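Side-chain contacts in UDP-galactopyranose mutase (Deinococcus radiodurans, PDB 3HDQ), which probably interconverts UDP-galactopyranose and UDP-galactofuranose with the help of a bound FAD cofactor: residues 136-139 / 140-143; 255-258 / 259-262; 90-93 / 94-98; 45-48 / 49-52. All coordinates share one frame; numbering follows the deposited sequence.

In the fold
Three of the four contacts gather round the FAD-binding part of the chain. Interaction 2 follows an inner strand of the parallel sheet into the adenosine end of FAD. Interaction 4, at the far end of the first helix of the Rossmann unit, packs against it, with Leu48 CD2 3.8 Å from Ile256 CD1. Interaction 3 joins interaction 4 through a probable hydrogen bond, Tyr97 OH lying 2.7 Å from Glu46 OE1; its Val94 side chain is about 9 Å from FAD. Interaction 1 is remote, its centre about 48 Å from that of interaction 2, but its Val142 side chain lies about 11 Å from that of Phe175, a UDP-binding residue.

Interaction 1: 136-139 / 140-143; sequences NLTS and FQVE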
loop_
_atom_site.group_PDB
_atom_site.type_symbol
_atom_site.label_atom_id
_atom_site.label_comp_id
_atom_site.label_asym_id
_atom_site.label_seq_id
_atom_site.Cartn_x
_atom_site.Cartn_y
_atom_site.Cartn_z
ATOM N N ASN A 136 -10.028 10.563 49.354
ATOM C CA ASN A 136 -8.598 10.328 49.511
ATOM C C ASN A 136 -8.316 8.920 49.985
ATOM O O ASN A 136 -7.473 8.702 50.853
ATOM C CB ASN A 136 -7.980 11.323 50.495
ATOM C CG ASN A 136 -7.943 12.730 49.950
ATOM O OD1 ASN A 136 -6.907 13.191 49.476
ATOM N ND2 ASN A 136 -9.078 13.421 50.008
ATOM N N LEU A 137 -9.027 7.954 49.426
ATOM C CA LEU A 137 -8.789 6.577 49.809
ATOM C C LEU A 137 -7.386 6.130 49.422
ATOM O O LEU A 137 -6.841 6.554 48.402
ATOM C CB LEU A 137 -9.820 5.660 49.156
ATOM C CG LEU A 137 -11.247 6.173 49.297
ATOM C CD1 LEU A 137 -12.230 5.187 48.680
ATOM C CD2 LEU A 137 -11.560 6.416 50.766
ATOM N N THR A 138 -6.806 5.282 50.259
ATOM C CA THR A 138 -5.647 4.502 49.875
ATOM C C THR A 138 -6.178 3.280 49.136
ATOM O O THR A 138 -7.385 3.050 49.102
ATOM C CB THR A 138 -4.899 3.982 51.111
ATOM O OG1 THR A 138 -5.664 2.929 51.711
ATOM C CG2 THR A 138 -4.683 5.101 52.131
ATOM N N SER A 139 -5.274 2.497 48.564
ATOM C CA SER A 139 -5.637 1.241 47.915
ATOM C C SER A 139 -6.355 0.261 48.823
ATOM O O SER A 139 -7.241 -0.478 48.373
ATOM C CB SER A 139 -4.400 0.567 47.332
ATOM O OG SER A 139 -4.172 1.121 46.062
ATOM N N PHE A 140 -5.963 0.241 50.092
ATOM C CA PHE A 140 -6.605 -0.646 51.058
ATOM C C PHE A 140 -8.045 -0.228 51.350
ATOM O O PHE A 140 -8.916 -1.067 51.563
ATOM C CB PHE A 140 -5.749 -0.762 52.319
ATOM C CG PHE A 140 -4.321 -1.112 52.016
ATOM C CD1 PHE A 140 -3.954 -2.425 51.771
ATOM C CD2 PHE A 140 -3.357 -0.122 51.900
ATOM C CE1 PHE A 140 -2.639 -2.751 51.460
ATOM C CE2 PHE A 140 -2.042 -0.442 51.582
ATOM C CZ PHE A 140 -1.683 -1.755 51.365
ATOM N N GLN A 141 -8.313 1.067 51.300
ATOM C CA GLN A 141 -9.658 1.539 51.589
ATOM C C GLN A 141 -10.616 1.440 50.400
ATOM O O GLN A 141 -11.810 1.207 50.584
ATOM C CB GLN A 141 -9.622 2.969 52.112
ATOM C CG GLN A 141 -8.980 3.099 53.461
ATOM C CD GLN A 141 -8.599 4.531 53.747
ATOM O OE1 GLN A 141 -8.210 5.274 52.842
ATOM N NE2 GLN A 141 -8.713 4.931 54.999
ATOM N N VAL A 142 -10.107 1.619 49.187
ATOM C CA VAL A 142 -10.994 1.606 48.031
ATOM C C VAL A 142 -11.616 0.215 47.822
ATOM O O VAL A 142 -12.742 0.098 47.343
ATOM C CB VAL A 142 -10.311 2.118 46.751
ATOM C CG1 VAL A 142 -9.372 1.062 46.183
ATOM C CG2 VAL A 142 -11.367 2.534 45.728
ATOM N N GLU A 143 -10.896 -0.830 48.214
ATOM C CA GLU A 143 -11.465 -2.170 48.184
ATOM C C GLU A 143 -12.672 -2.254 49.111
ATOM O O GLU A 143 -13.735 -2.773 48.744
ATOM C CB GLU A 143 -10.430 -3.205 48.597
ATOM C CG GLU A 143 -10.915 -4.620 48.415
ATOM C CD GLU A 143 -9.817 -5.538 47.941
ATOM O OE1 GLU A 143 -8.822 -5.700 48.677
ATOM O OE2 GLU A 143 -9.946 -6.091 46.826
#
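Thr138 and Gln141 exchange bonds across the first turn of helix 139-149. The amide N of Thr138 donates to Gln141 OE1 at 2.9 Å, nearly straight at 167°, while Gln141 N gives its hydrogen to Thr138 OG1 at 3.3 Å. Together they form a capping box, with Thr138 as the N-cap. Threonine suits the place because its hydroxyl can accept where no earlier carbonyl serves the first amides; with chi1 73° OG1 sits between the backbone N and the carbonyl carbon, turned to the helix start, where Phe140 N adds a weak bond. The glutamine side chain, extended beyond CG, is long enough to carry its amide back to Thr138 N, and OE1 also rests 3.6 Å from Thr138 CG2. With an alanine replacing Gln141, the Thr138 N-H would probably lose this acceptor, and the cap would be closed from one side alone. Val142 N bonds to Thr138 O at 3.1 Å, beginning the regular helical pattern. Beyond the polar box, Leu137 meets the helix from the side: its CD1 lies 3.8 Å from Val142 CA and 4.1 Å from Val142 CG2, the two side chains crossing at about a right angle. Ser139 OG turns elsewhere, to Thr203 O. Leu126 of helix 126-133 receives Leu137, Ser139 and Val142, and Val129 also touches Val142, so that the capped end of helix 139-149 is packed against the helix before it.

Interaction 2: 255-258 / 259-262; sequences MIYT and GPVD. With FAD (flavin-adenine dinucleotide), chain L.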
loop_
_atom_site.group_PDB
_atom_site.type_symbol
_atom_site.label_atom_id
_atom_site.label_comp_id
_atom_site.label_asym_id
_atom_site.label_seq_id
_atom_site.Cartn_x
_atom_site.Cartn_y
_atom_site.Cartn_z
ATOM N N MET A 255 -10.327 -25.165 1.726
ATOM C CA MET A 255 -10.663 -23.768 1.973
ATOM C C MET A 255 -10.513 -23.395 3.447
ATOM O O MET A 255 -10.908 -24.152 4.345
ATOM C CB MET A 255 -12.085 -23.422 1.494
ATOM C CG MET A 255 -12.467 -21.982 1.816
ATOM S SD MET A 255 -14.137 -21.433 1.401
ATOM C CE MET A 255 -14.005 -21.302 -0.379
ATOM N N ILE A 256 -9.917 -22.228 3.677
ATOM C CA ILE A 256 -9.876 -21.619 4.997
ATOM C C ILE A 256 -10.708 -20.346 4.913
ATOM O O ILE A 256 -10.383 -19.449 4.150
ATOM C CB ILE A 256 -8.423 -21.340 5.445
ATOM C CG1 ILE A 256 -7.686 -22.671 5.633
ATOM C CG2 ILE A 256 -8.391 -20.540 6.751
ATOM C CD1 ILE A 256 -6.305 -22.547 6.188
ATOM N N TYR A 257 -11.803 -20.295 5.669
ATOM C CA TYR A 257 -12.738 -19.173 5.608
ATOM C C TYR A 257 -12.656 -18.325 6.888
ATOM O O TYR A 257 -12.686 -18.864 7.998
ATOM C CB TYR A 257 -14.179 -19.678 5.350
ATOM C CG TYR A 257 -15.230 -18.583 5.255
ATOM C CD1 TYR A 257 -15.424 -17.875 4.078
ATOM C CD2 TYR A 257 -16.027 -18.260 6.349
ATOM C CE1 TYR A 257 -16.377 -16.864 3.997
ATOM C CE2 TYR A 257 -16.981 -17.274 6.279
ATOM C CZ TYR A 257 -17.153 -16.569 5.108
ATOM O OH TYR A 257 -18.117 -15.573 5.044
ATOM N N THR A 258 -12.535 -17.007 6.726
ATOM C CA THR A 258 -12.400 -16.100 7.871
ATOM C C THR A 258 -13.447 -14.975 7.836
ATOM O O THR A 258 -13.374 -14.017 8.600
ATOM C CB THR A 258 -10.963 -15.515 8.002
ATOM O OG1 THR A 258 -10.728 -14.509 7.004
ATOM C CG2 THR A 258 -9.906 -16.626 7.877
ATOM N N GLY A 259 -14.425 -15.104 6.947
ATOM C CA GLY A 259 -15.536 -14.170 6.894
ATOM C C GLY A 259 -16.618 -14.538 7.900
ATOM O O GLY A 259 -16.457 -15.485 8.670
ATOM N N PRO A 260 -17.727 -13.786 7.907
ATOM C CA PRO A 260 -18.844 -14.074 8.824
ATOM C C PRO A 260 -19.463 -15.448 8.509
ATOM O O PRO A 260 -19.579 -15.782 7.333
ATOM C CB PRO A 260 -19.852 -12.965 8.520
ATOM C CG PRO A 260 -19.211 -12.055 7.506
ATOM C CD PRO A 260 -18.072 -12.780 6.892
ATOM N N VAL A 261 -19.821 -16.244 9.519
ATOM C CA VAL A 261 -20.333 -17.598 9.251
ATOM C C VAL A 261 -21.708 -17.638 8.623
ATOM O O VAL A 261 -21.989 -18.533 7.845
ATOM C CB VAL A 261 -20.453 -18.496 10.508
ATOM C CG1 VAL A 261 -19.505 -19.688 10.421
ATOM C CG2 VAL A 261 -20.313 -17.692 11.784
ATOM N N ASP A 262 -22.587 -16.718 8.999
ATOM C CA ASP A 262 -23.956 -16.822 8.520
ATOM C C ASP A 262 -23.975 -16.706 7.000
ATOM O O ASP A 262 -24.651 -17.479 6.327
ATOM C CB ASP A 262 -24.912 -15.827 9.208
ATOM C CG ASP A 262 -24.422 -14.381 9.145
ATOM O OD1 ASP A 262 -23.247 -14.151 8.790
ATOM O OD2 ASP A 262 -25.218 -13.470 9.456
HETATM P PA FAD L . -10.696 -9.577 9.854
HETATM O O1A FAD L . -9.760 -8.534 10.041
HETATM O O2A FAD L . -11.997 -9.057 9.956
HETATM O O5B FAD L . -10.449 -10.133 8.431
HETATM C C5B FAD L . -11.298 -10.985 7.760
HETATM C C4B FAD L . -11.211 -10.637 6.310
HETATM O O4B FAD L . -12.033 -11.468 5.573
HETATM C C3B FAD L . -11.737 -9.238 6.102
HETATM O O3B FAD L . -10.769 -8.362 5.630
HETATM C C2B FAD L . -12.823 -9.399 5.091
HETATM O O2B FAD L . -12.731 -8.396 4.153
HETATM C C1B FAD L . -12.551 -10.756 4.514
HETATM N N9A FAD L . -13.754 -11.344 3.934
HETATM C C8A FAD L . -14.944 -11.557 4.509
HETATM N N7A FAD L . -15.766 -12.095 3.644
HETATM C C5A FAD L . -15.126 -12.238 2.495
HETATM C C6A FAD L . -15.484 -12.733 1.261
HETATM N N6A FAD L . -16.611 -13.335 1.093
HETATM N N1A FAD L . -14.594 -12.750 0.247
HETATM C C2A FAD L . -13.350 -12.264 0.436
HETATM N N3A FAD L . -13.000 -11.780 1.646
HETATM C C4A FAD L . -13.865 -11.752 2.657
HETATM N N1 FAD L . -7.565 -5.947 18.628
HETATM C C2 FAD L . -6.535 -5.763 19.462
HETATM O O2 FAD L . -5.837 -6.671 19.798
HETATM N N3 FAD L . -6.297 -4.526 19.908
HETATM C C4 FAD L . -7.078 -3.489 19.520
HETATM O O4 FAD L . -6.879 -2.388 19.908
HETATM C C4X FAD L . -8.118 -3.703 18.692
HETATM N N5 FAD L . -8.898 -2.666 18.327
HETATM C C5X FAD L . -9.936 -2.879 17.495
HETATM C C6 FAD L . -10.717 -1.814 17.118
HETATM C C7 FAD L . -11.771 -2.016 16.272
HETATM C C7M FAD L . -12.623 -0.886 15.865
HETATM C C8 FAD L . -12.037 -3.266 15.792
HETATM C C8M FAD L . -13.197 -3.433 14.885
HETATM C C9 FAD L . -11.245 -4.333 16.166
HETATM C C9A FAD L . -10.191 -4.150 17.026
HETATM N N10 FAD L . -9.391 -5.190 17.400
HETATM C C10 FAD L . -8.363 -4.949 18.239
HETATM C "C1'" FAD L . -9.698 -6.591 17.015
HETATM C "C2'" FAD L . -9.069 -7.008 15.705
HETATM O "O2'" FAD L . -9.617 -6.187 14.738
HETATM C "C3'" FAD L . -9.370 -8.454 15.326
HETATM O "O3'" FAD L . -8.853 -9.386 16.168
HETATM C "C4'" FAD L . -8.617 -8.838 14.105
HETATM O "O4'" FAD L . -8.467 -7.649 13.393
HETATM C "C5'" FAD L . -9.412 -9.884 13.382
HETATM O "O5'" FAD L . -8.699 -10.657 12.489
HETATM P P FAD L . -9.480 -11.574 11.511
HETATM O O1P FAD L . -8.590 -12.078 10.540
HETATM O O2P FAD L . -9.998 -12.644 12.274
HETATM O O3P FAD L . -10.646 -10.744 10.890
#
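Tyr257 OH donates to Pro260 O at 2.7 Å, closing a short turn of chain with a side-chain bond. The hydroxyl approaches the carbonyl at a C=O...O angle of 137° and is tilted 26° from the carbonyl plane. Chi1 of -179° swings the ring away from the backbone N to extend alongside the following chain, and Gly259 N lies 3.4 Å above one ring face, displaced toward the rim. Pro260 O lies at the ring edge, near its plane, while Gly259 O sits above the plane on the side of Gly259 N, 3.0 Å from Tyr257 CE2. Glycine is the fitting residue here, because a beta carbon at position 259 would run into the tyrosine hydroxyl. This is the point where strand 252-257 of the parallel Rossmann-type sheet ends and the chain turns past the cofactor: Gly259 CA stands 3.6 Å from C8A of the FAD adenine, and Thr258 OG1 is 3.6 Å from the ribose oxygen O4B of FAD. That threonine hydroxyl is hydrogen-bonded to Val35 O, on the neighbouring strand 30-35. Pro260 sets its ring across the end of the tyrosine at about a right angle, CD 3.3 Å from Tyr257 OH, while CD also comes within 4.0 Å of FAD N7A. Tyr274 of strand 274-284 packs on Pro260 and bonds through its hydroxyl to Val261 N, and the ring of Phe264 meets that of Tyr257.

Interaction 3: 90-93 / 94-98; sequences NSKD and VFEYL
The opening turns of helix 92-99 bring Lys92 and Glu96 together, one turn apart, in an i to i+4 salt bridge. Lys92 NZ lies 3.0 Å from Glu96 OE2 and 3.2 Å from Glu96 OE1; the hydrogen bond within this pair is weak, so the attraction is probably mainly one of charge. The lysine chain runs extended, with CG anti to the backbone N (chi1 174°), until a bend at chi4 (-61°) turns the ammonium back over the carboxylate. Glu96 leaves its backbone on the other course, with CG anti to the carbonyl carbon, and its aliphatic part lies over the carbonyl of Lys92, CG 3.2 Å from Lys92 O. Long, flexible charged chains suit this exposed side of the helix. Behind them runs the backbone pattern of an alpha helix: Phe95 N bonds to Ser91 O at 171°, Glu96 N to Lys92 O at 2.8 Å, and Tyr97 N to Asp93 O at 2.8 Å. Ser91 holds the N-cap position, but its hydroxyl makes no capping bond, being hydrogen-bonded just outside this stretch; its CB packs 3.8 Å from Val94 CG2. The small serine and branched valine thus pack at the start of the helix, on the side that turns inward. There Val94 meets Asp374, Val377 and Ala378 of helix 373-388. Phe95 stacks with the rings of Trp104 and Tyr214, whereas Tyr97 reaches helix 39-50, where its hydroxyl is hydrogen-bonded to Glu46.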
loop_
_atom_site.group_PDB
_atom_site.type_symbol
_atom_site.label_atom_id
_atom_site.label_comp_id
_atom_site.label_asym_id
_atom_site.label_seq_id
_atom_site.Cartn_x
_atom_site.Cartn_y
_atom_site.Cartn_z
ATOM N N ASN A 90 -0.168 -11.515 26.253
ATOM C CA ASN A 90 0.530 -12.215 27.321
ATOM C C ASN A 90 1.252 -13.445 26.796
ATOM O O ASN A 90 1.997 -14.088 27.535
ATOM C CB ASN A 90 -0.441 -12.627 28.427
ATOM C CG ASN A 90 -0.823 -11.465 29.324
ATOM O OD1 ASN A 90 0.047 -10.751 29.835
ATOM N ND2 ASN A 90 -2.132 -11.260 29.508
ATOM N N SER A 91 1.025 -13.781 25.524
ATOM C CA SER A 91 1.644 -14.973 24.950
ATOM C C SER A 91 2.986 -14.646 24.323
ATOM O O SER A 91 3.070 -13.904 23.345
ATOM C CB SER A 91 0.725 -15.619 23.925
ATOM O OG SER A 91 -0.613 -15.558 24.392
ATOM N N LYS A 92 4.035 -15.224 24.888
ATOM C CA LYS A 92 5.386 -14.975 24.423
ATOM C C LYS A 92 5.567 -15.515 23.002
ATOM O O LYS A 92 6.245 -14.891 22.175
ATOM C CB LYS A 92 6.383 -15.576 25.416
ATOM C CG LYS A 92 7.842 -15.527 25.029
ATOM C CD LYS A 92 8.674 -16.094 26.175
ATOM C CE LYS A 92 10.155 -16.046 25.885
ATOM N NZ LYS A 92 10.477 -16.856 24.674
ATOM N N ASP A 93 4.928 -16.648 22.712
ATOM C CA ASP A 93 4.990 -17.251 21.380
ATOM C C ASP A 93 4.314 -16.406 20.282
ATOM O O ASP A 93 4.836 -16.297 19.174
ATOM C CB ASP A 93 4.407 -18.672 21.398
ATOM C CG ASP A 93 2.931 -18.699 21.779
ATOM O OD1 ASP A 93 2.538 -17.966 22.719
ATOM O OD2 ASP A 93 2.159 -19.454 21.141
ATOM N N VAL A 94 3.151 -15.826 20.571
ATOM C CA VAL A 94 2.503 -14.932 19.604
ATOM C C VAL A 94 3.427 -13.742 19.376
ATOM O O VAL A 94 3.700 -13.368 18.237
ATOM C CB VAL A 94 1.131 -14.413 20.079
ATOM C CG1 VAL A 94 0.614 -13.268 19.158
ATOM C CG2 VAL A 94 0.127 -15.559 20.152
ATOM N N PHE A 95 3.926 -13.160 20.465
ATOM C CA PHE A 95 4.828 -12.027 20.338
ATOM C C PHE A 95 6.079 -12.377 19.515
ATOM O O PHE A 95 6.486 -11.617 18.633
ATOM C CB PHE A 95 5.188 -11.422 21.699
ATOM C CG PHE A 95 6.036 -10.187 21.591
ATOM C CD1 PHE A 95 7.401 -10.240 21.835
ATOM C CD2 PHE A 95 5.471 -8.979 21.205
ATOM C CE1 PHE A 95 8.185 -9.105 21.713
ATOM C CE2 PHE A 95 6.244 -7.845 21.073
ATOM C CZ PHE A 95 7.607 -7.906 21.332
ATOM N N GLU A 96 6.668 -13.539 19.763
ATOM C CA GLU A 96 7.851 -13.920 18.996
ATOM C C GLU A 96 7.533 -14.244 17.527
ATOM O O GLU A 96 8.277 -13.870 16.624
ATOM C CB GLU A 96 8.623 -15.047 19.696
ATOM C CG GLU A 96 9.208 -14.571 21.040
ATOM C CD GLU A 96 10.214 -15.523 21.657
ATOM O OE1 GLU A 96 10.098 -16.751 21.452
ATOM O OE2 GLU A 96 11.120 -15.031 22.360
ATOM N N TYR A 97 6.412 -14.909 17.285
ATOM C CA TYR A 97 6.000 -15.205 15.923
ATOM C C TYR A 97 5.912 -13.924 15.086
ATOM O O TYR A 97 6.543 -13.803 14.036
ATOM C CB TYR A 97 4.667 -15.937 15.923
ATOM C CG TYR A 97 4.082 -16.057 14.552
ATOM C CD1 TYR A 97 4.542 -17.020 13.668
ATOM C CD2 TYR A 97 3.083 -15.192 14.129
ATOM C CE1 TYR A 97 4.026 -17.121 12.405
ATOM C CE2 TYR A 97 2.560 -15.288 12.871
ATOM C CZ TYR A 97 3.034 -16.257 12.006
ATOM O OH TYR A 97 2.512 -16.355 10.733
ATOM N N LEU A 98 5.150 -12.959 15.579
ATOM C CA LEU A 98 5.001 -11.675 14.912
ATOM C C LEU A 98 6.332 -10.933 14.745
ATOM O O LEU A 98 6.504 -10.164 13.801
ATOM C CB LEU A 98 4.008 -10.806 15.679
ATOM C CG LEU A 98 2.605 -10.648 15.100
ATOM C CD1 LEU A 98 2.247 -11.753 14.118
ATOM C CD2 LEU A 98 1.580 -10.534 16.215
#

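Interaction 4: 45-48 / 49-52; sequences AERL and ASSG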
loop_
_atom_site.group_PDB
_atom_site.type_symbol
_atom_site.label_atom_id
_atom_site.label_comp_id
_atom_site.label_asym_id
_atom_site.label_seq_id
_atom_site.Cartn_x
_atom_site.Cartn_y
_atom_site.Cartn_z
ATOM N N ALA A 45 -1.841 -18.425 5.855
ATOM C CA ALA A 45 -1.183 -18.367 4.555
ATOM C C ALA A 45 0.328 -18.486 4.729
ATOM O O ALA A 45 0.995 -19.198 3.981
ATOM C CB ALA A 45 -1.545 -17.089 3.822
ATOM N N GLU A 46 0.868 -17.798 5.728
ATOM C CA GLU A 46 2.314 -17.823 5.961
ATOM C C GLU A 46 2.803 -19.205 6.405
ATOM O O GLU A 46 3.790 -19.720 5.874
ATOM C CB GLU A 46 2.723 -16.750 6.982
ATOM C CG GLU A 46 4.232 -16.625 7.190
ATOM C CD GLU A 46 4.773 -17.613 8.214
ATOM O OE1 GLU A 46 4.081 -17.880 9.222
ATOM O OE2 GLU A 46 5.893 -18.121 8.016
ATOM N N ARG A 47 2.113 -19.788 7.387
ATOM C CA ARG A 47 2.461 -21.112 7.897
ATOM C C ARG A 47 2.359 -22.184 6.813
ATOM O O ARG A 47 3.291 -22.945 6.614
ATOM C CB ARG A 47 1.581 -21.489 9.089
ATOM C CG ARG A 47 1.816 -20.635 10.335
ATOM C CD ARG A 47 3.139 -20.988 11.028
ATOM N NE ARG A 47 4.285 -20.485 10.279
ATOM C CZ ARG A 47 5.491 -21.041 10.292
ATOM N NH1 ARG A 47 6.475 -20.513 9.572
ATOM N NH2 ARG A 47 5.706 -22.130 11.014
ATOM N N LEU A 48 1.226 -22.244 6.121
ATOM C CA LEU A 48 1.040 -23.253 5.085
ATOM C C LEU A 48 2.093 -23.073 3.972
ATOM O O LEU A 48 2.652 -24.049 3.463
ATOM C CB LEU A 48 -0.381 -23.201 4.506
ATOM C CG LEU A 48 -1.602 -23.961 5.071
ATOM C CD1 LEU A 48 -1.250 -25.286 5.749
ATOM C CD2 LEU A 48 -2.503 -23.108 5.957
ATOM N N ALA A 49 2.381 -21.818 3.627
ATOM C CA ALA A 49 3.348 -21.509 2.567
ATOM C C ALA A 49 4.746 -22.021 2.901
ATOM O O ALA A 49 5.459 -22.535 2.026
ATOM C CB ALA A 49 3.395 -20.016 2.313
ATOM N N SER A 50 5.132 -21.865 4.166
ATOM C CA SER A 50 6.466 -22.236 4.607
ATOM C C SER A 50 6.628 -23.756 4.613
ATOM O O SER A 50 7.745 -24.265 4.599
ATOM C CB SER A 50 6.727 -21.694 6.007
ATOM O OG SER A 50 6.055 -22.499 6.971
ATOM N N SER A 51 5.511 -24.475 4.648
ATOM C CA SER A 51 5.564 -25.933 4.620
ATOM C C SER A 51 5.448 -26.461 3.193
ATOM O O SER A 51 5.407 -27.669 2.981
ATOM C CB SER A 51 4.471 -26.538 5.499
ATOM O OG SER A 51 3.191 -26.233 4.968
ATOM N N GLY A 52 5.394 -25.553 2.220
ATOM C CA GLY A 52 5.455 -25.928 0.818
ATOM C C GLY A 52 4.101 -26.069 0.141
ATOM O O GLY A 52 3.997 -26.621 -0.953
#
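Bends at chi2 (-74°) and chi3 (74°) curl the Arg47 chain back along the helix, so that its guanidinium lies beside Glu46 and over Ser50. Ser50 OG, held between its own backbone N and carbonyl carbon, sits over one face of that group, displaced toward NH1 of Arg47 and 3.3 Å from it; the angle is too poor for a hydrogen bond. The same hydroxyl donates to Arg47 O at 2.8 Å. In the guanidinium plane Arg47 grips Glu46 side-on, NE to OE1 at 2.8 Å and NH1 to OE2 at 2.9 Å, the latter nearly straight at 177°. Each carboxylate oxygen is met on its syn side and has a second partner, OE1 in Tyr97 and OE2 in Arg100. A leucine in place of Arg47 would probably leave the buried Glu46 with less positive charge to balance it and the Ser50 hydroxyl without its flat neighbour. One residue on, Ser51 OG donates to Leu48 O at 2.7 Å, and Ser51 N reaches the same oxygen from the same face of its plane. Such small hydroxyl residues can take up carbonyls as the helix runs out of backbone donors. Gly52, with its positive phi, which glycine tolerates easily, then completes a Schellman motif, the C-terminal ending of helix 39-50 in the beta-alpha-beta unit of a Rossmann fold.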